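Efb homologous protein (Staphylococcus aureus subsp. aureus Mu50, PDB 2NOJ) is a secreted complement inhibitor that binds the C3d portion of complement C3 through a small three-helix domain. Local coordinates at residues A32-F36 with K47-V52. The protein carries 1 engineered substitution. Numbering follows the deposited sequence.
Engineered in segment 32-36: Glu-34 (natural residue Asn).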
loop_
_atom_site.group_PDB
_atom_site.type_symbol
_atom_site.label_atom_id
_atom_site.label_comp_id
_atom_site.label_asym_id
_atom_site.label_seq_id
_atom_site.Cartn_x
_atom_site.Cartn_y
_atom_site.Cartn_z
ATOM N N ALA B 32 6.652 -8.668 -21.899
ATOM C CA ALA B 32 7.185 -8.663 -20.553
ATOM C C ALA B 32 7.522 -10.070 -20.061
ATOM O O ALA B 32 8.563 -10.274 -19.453
ATOM C CB ALA B 32 6.191 -7.992 -19.607
ATOM N N VAL B 33 6.647 -11.039 -20.315
ATOM C CA VAL B 33 6.906 -12.413 -19.869
ATOM C C VAL B 33 8.021 -13.068 -20.674
ATOM O O VAL B 33 8.814 -13.833 -20.136
ATOM C CB VAL B 33 5.633 -13.312 -19.956
ATOM C CG1 VAL B 33 6.002 -14.751 -19.729
ATOM C CG2 VAL B 33 4.603 -12.898 -18.893
ATOM N N GLU B 34 8.098 -12.780 -21.967
ATOM C CA GLU B 34 9.174 -13.379 -22.774
ATOM C C GLU B 34 10.563 -12.964 -22.249
ATOM O O GLU B 34 11.441 -13.807 -22.088
ATOM C CB GLU B 34 9.023 -12.983 -24.249
ATOM N N LEU B 35 10.740 -11.669 -21.973
ATOM C CA LEU B 35 12.008 -11.153 -21.479
ATOM C C LEU B 35 12.344 -11.770 -20.120
ATOM O O LEU B 35 13.526 -11.982 -19.792
ATOM C CB LEU B 35 11.946 -9.637 -21.354
ATOM N N PHE B 36 11.306 -12.038 -19.328
ATOM C CA PHE B 36 11.497 -12.629 -18.009
ATOM C C PHE B 36 11.970 -14.081 -18.113
ATOM O O PHE B 36 12.824 -14.525 -17.340
ATOM C CB PHE B 36 10.196 -12.561 -17.207
ATOM C CG PHE B 36 10.258 -13.268 -15.888
ATOM C CD1 PHE B 36 11.404 -13.189 -15.087
ATOM C CD2 PHE B 36 9.168 -13.979 -15.413
ATOM C CE1 PHE B 36 11.460 -13.792 -13.834
ATOM C CE2 PHE B 36 9.212 -14.591 -14.153
ATOM C CZ PHE B 36 10.374 -14.490 -13.364
ATOM N N LYS B 47 8.314 -6.703 -13.605
ATOM C CA LYS B 47 7.736 -6.166 -14.830
ATOM C C LYS B 47 6.763 -7.146 -15.504
ATOM O O LYS B 47 5.714 -6.741 -15.999
ATOM C CB LYS B 47 8.852 -5.763 -15.807
ATOM C CG LYS B 47 8.335 -5.182 -17.119
ATOM C CD LYS B 47 9.476 -4.850 -18.066
ATOM C CE LYS B 47 8.972 -4.300 -19.390
ATOM N NZ LYS B 47 10.115 -3.927 -20.293
ATOM N N ALA B 48 7.109 -8.431 -15.500
ATOM C CA ALA B 48 6.260 -9.450 -16.107
ATOM C C ALA B 48 4.967 -9.681 -15.310
ATOM O O ALA B 48 3.872 -9.782 -15.890
ATOM C CB ALA B 48 7.036 -10.761 -16.254
ATOM N N GLN B 49 5.074 -9.741 -13.988
ATOM C CA GLN B 49 3.874 -9.978 -13.177
ATOM C C GLN B 49 2.842 -8.837 -13.265
ATOM O O GLN B 49 1.626 -9.084 -13.341
ATOM C CB GLN B 49 4.251 -10.216 -11.708
ATOM C CG GLN B 49 3.071 -10.536 -10.841
ATOM C CD GLN B 49 2.404 -11.842 -11.242
ATOM O OE1 GLN B 49 2.976 -12.917 -11.076
ATOM N NE2 GLN B 49 1.187 -11.753 -11.772
ATOM N N ARG B 50 3.343 -7.599 -13.249
ATOM C CA ARG B 50 2.503 -6.412 -13.318
ATOM C C ARG B 50 1.866 -6.342 -14.693
ATOM O O ARG B 50 0.687 -6.029 -14.821
ATOM C CB ARG B 50 3.336 -5.154 -13.055
ATOM C CG ARG B 50 2.529 -3.872 -12.798
ATOM C CD ARG B 50 3.455 -2.719 -12.392
ATOM N NE ARG B 50 2.797 -1.728 -11.540
ATOM C CZ ARG B 50 2.281 -0.577 -11.969
ATOM N NH1 ARG B 50 2.340 -0.249 -13.258
ATOM N NH2 ARG B 50 1.706 0.254 -11.106
ATOM N N ALA B 51 2.630 -6.639 -15.733
ATOM C CA ALA B 51 2.060 -6.596 -17.073
ATOM C C ALA B 51 0.815 -7.493 -17.112
ATOM O O ALA B 51 -0.272 -7.054 -17.488
ATOM C CB ALA B 51 3.088 -7.054 -18.095
ATOM N N VAL B 52 0.985 -8.750 -16.714
ATOM C CA VAL B 52 -0.111 -9.724 -16.688
ATOM C C VAL B 52 -1.278 -9.234 -15.812
ATOM O O VAL B 52 -2.441 -9.331 -16.202
ATOM C CB VAL B 52 0.395 -11.067 -16.144
ATOM C CG1 VAL B 52 -0.773 -11.969 -15.810
ATOM C CG2 VAL B 52 1.357 -11.699 -17.145
#
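Small residues let antiparallel helices come close, and the pairing of 32-36 with 47-52 illustrates the principle: the short axes pass 8.4 Å apart and run at 157° to each other, with alanine at the points of nearest approach. Lys-47 opens 47-52 at the margin of the contact. Its fully extended side chain runs along the outside, where the aliphatic CG lies 4.3 Å from Ala-32 CB, while its carbonyl O, already accepting the helical bond from Ala-51 N, sits 3.8 Å from the same methyl. One residue on, Ala-48 is the hub. Its CB approaches Ala-32 O at 3.6 Å, Phe-36 CB at 3.8 Å and Val-33 CA at 4.0 Å, so one methyl fits among three residues spanning a turn of the facing helix; with only a methyl on each side, the CA atoms of Ala-32 and Ala-48 come to 4.6 Å. Gln-49 and Arg-50 direct their side chains elsewhere, both packing against the complement C3 chain. A turn beyond Ala-48, Ala-51 CB meets Ala-32 CB at 3.6 Å, and Val-52 CG2 reaches Val-33 CG2 at 3.9 Å to extend the apolar seam. No hydrogen bond links 32-36 to 47-52; close apolar fit holds them together. Helices 24-39 and 42-54 form a helical hairpin, and helix 61-76 completes the three-helix bundle of this fibrinogen-binding-protein C-terminal family: its Ile-70 packs on Ala-48, its Leu-74 on Phe-36, and its Gln-67 touches Val-52 and hydrogen-bonds Gln-49.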